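PDB 3FH1: Mll8193 protein from Mesorhizobium loti, which is of unknown function but belongs to the NTF2-like SnoaL family, whose cone-shaped alpha-beta fold commonly encloses a pocket and pairs into dimers. Local coordinates for the interface of chains A and B. Residues are numbered along the deposited sequence; one frame, centred on the assembly and turned at random. Chains: chain A/B, uncharacterized NTF2-like protein.

The interface of chains A and B. Residues chain A 49-50, 55-57, 125-126; chain B 98, 108, 128.
The ammonium NZ of B:Lys128 lies over one face of the A:Tyr126 ring, 4.0 Å from its centroid, a cation-pi contact. At the edge of the B:Arg108 guanidinium, in its plane, sit the A:Glu49 carboxylate and the backbone carbonyl of A:Asp56. B:Arg108 NH1 and NH2 both grip A:Glu49 OE1, at 2.9 and 3.0 Å, NH2 on the syn side and NH1 from above the carboxylate plane, the two flat groups being turned 67° apart. B:Arg108 NH1 also reaches A:Asp56 O (3.1 Å), a bend at chi3 (70°) turning the guanidinium toward both acceptors. The B:Arg98 guanidinium carries B:Arg108 CG on one face and takes the A:Asp56 carboxylate at its edge; both terminal nitrogens of B:Arg98 bond to A:Asp56 OD1 in a salt bridge, NH2 (2.8 Å) from the syn side but tilted out of the carboxylate plane, NH1 nearly along the C-O axis. An alanine in place of B:Arg108 would probably leave the A:Glu49 carboxylate without its charged mate and B:Arg98 without the methylene against its face. The B:Lys128 chain, bent at chi2 (-59°), delivers NZ to A:Gly125 O (2.6 Å) and A:Asn50 O (3.1 Å). A water joins NZ to A:Glu49 OE1 and the A:Tyr126 hydroxyl, linking the lysine to the carboxylate oxygen that B:Arg108 grips. B:Arg108 N donates to the carbonyl O of A:Pro55, a residue that follows a cis peptide bond. In this two-fold symmetric, possibly biological dimer, strands 92-100 and 106-116 and the C-terminal tail of B meet the end of strand 46-49, the following loop and strand 119-127 of A.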
# COMPACT_ATOMS: atom_id res chain seq x y z
N GLU A 49 2.20 -11.98 0.88
CA GLU A 49 0.81 -12.03 0.41
C GLU A 49 0.93 -11.42 -0.97
O GLU A 49 1.09 -10.21 -1.12
CB GLU A 49 -0.12 -11.28 1.33
CG GLU A 49 -0.20 -11.94 2.71
CD GLU A 49 -1.24 -11.35 3.62
OE1 GLU A 49 -1.88 -10.34 3.28
OE2 GLU A 49 -1.38 -11.93 4.74
N ASN A 50 0.94 -12.25 -2.00
CA ASN A 50 1.22 -11.75 -3.35
C ASN A 50 0.02 -11.00 -3.93
O ASN A 50 -1.12 -11.07 -3.45
CB ASN A 50 1.67 -12.89 -4.29
CG ASN A 50 2.54 -12.40 -5.52
OD1 ASN A 50 3.00 -11.25 -5.63
ND2 ASN A 50 2.77 -13.35 -6.44
N PRO A 55 -9.66 -12.99 -4.57
CA PRO A 55 -9.80 -11.90 -3.61
C PRO A 55 -8.67 -11.66 -2.68
O PRO A 55 -8.49 -10.52 -2.26
CB PRO A 55 -11.01 -12.33 -2.81
CG PRO A 55 -10.98 -13.83 -2.84
CD PRO A 55 -10.51 -14.16 -4.22
N ASP A 56 -7.90 -12.69 -2.36
CA ASP A 56 -6.98 -12.63 -1.21
C ASP A 56 -5.50 -12.41 -1.49
O ASP A 56 -4.73 -11.99 -0.60
CB ASP A 56 -7.12 -13.92 -0.39
CG ASP A 56 -8.44 -14.08 0.26
OD1 ASP A 56 -9.01 -13.06 0.68
OD2 ASP A 56 -8.98 -15.21 0.33
N GLY A 57 -5.09 -12.77 -2.70
CA GLY A 57 -3.71 -12.91 -3.06
C GLY A 57 -3.20 -14.26 -2.56
O GLY A 57 -3.61 -14.68 -1.49
N GLY A 125 1.65 -7.38 -1.31
CA GLY A 125 1.63 -6.74 -2.60
C GLY A 125 0.25 -6.48 -3.15
O GLY A 125 -0.67 -7.29 -3.00
N TYR A 126 0.10 -5.29 -3.79
CA TYR A 126 -1.14 -4.91 -4.44
C TYR A 126 -0.88 -4.19 -5.77
O TYR A 126 0.21 -3.67 -5.95
CB TYR A 126 -1.95 -3.99 -3.55
CG TYR A 126 -2.26 -4.51 -2.15
CD1 TYR A 126 -1.31 -4.50 -1.16
CD2 TYR A 126 -3.49 -5.03 -1.84
CE1 TYR A 126 -1.61 -4.94 0.13
CE2 TYR A 126 -3.79 -5.48 -0.56
CZ TYR A 126 -2.83 -5.46 0.43
OH TYR A 126 -3.12 -5.90 1.72
N ARG B 98 -10.91 -4.94 3.22
CA ARG B 98 -11.61 -5.88 2.37
C ARG B 98 -12.93 -5.21 1.97
O ARG B 98 -13.70 -4.77 2.84
CB ARG B 98 -11.89 -7.19 3.08
CG ARG B 98 -12.70 -8.12 2.20
CD ARG B 98 -12.96 -9.46 2.83
NE ARG B 98 -11.78 -10.20 3.26
CZ ARG B 98 -11.16 -11.08 2.48
NH1 ARG B 98 -11.60 -11.31 1.25
NH2 ARG B 98 -10.12 -11.76 2.93
N ARG B 108 -9.55 -7.80 -1.40
CA ARG B 108 -8.68 -7.07 -0.49
C ARG B 108 -7.95 -5.95 -1.20
O ARG B 108 -7.59 -6.05 -2.38
CB ARG B 108 -7.69 -8.02 0.16
CG ARG B 108 -8.27 -9.17 0.93
CD ARG B 108 -7.19 -10.05 1.50
NE ARG B 108 -6.44 -9.43 2.58
CZ ARG B 108 -5.16 -9.71 2.86
NH1 ARG B 108 -4.51 -10.61 2.16
NH2 ARG B 108 -4.55 -9.11 3.86
N LYS B 128 -5.88 -6.58 -4.78
CA LYS B 128 -5.41 -7.84 -5.36
C LYS B 128 -5.99 -7.92 -6.74
O LYS B 128 -7.15 -7.53 -6.96
CB LYS B 128 -5.89 -9.02 -4.52
CG LYS B 128 -5.41 -8.94 -3.06
CD LYS B 128 -3.86 -8.89 -2.95
CE LYS B 128 -3.36 -8.98 -1.49
NZ LYS B 128 -1.85 -8.90 -1.33
O HOH W 1 -1.90 -8.45 1.36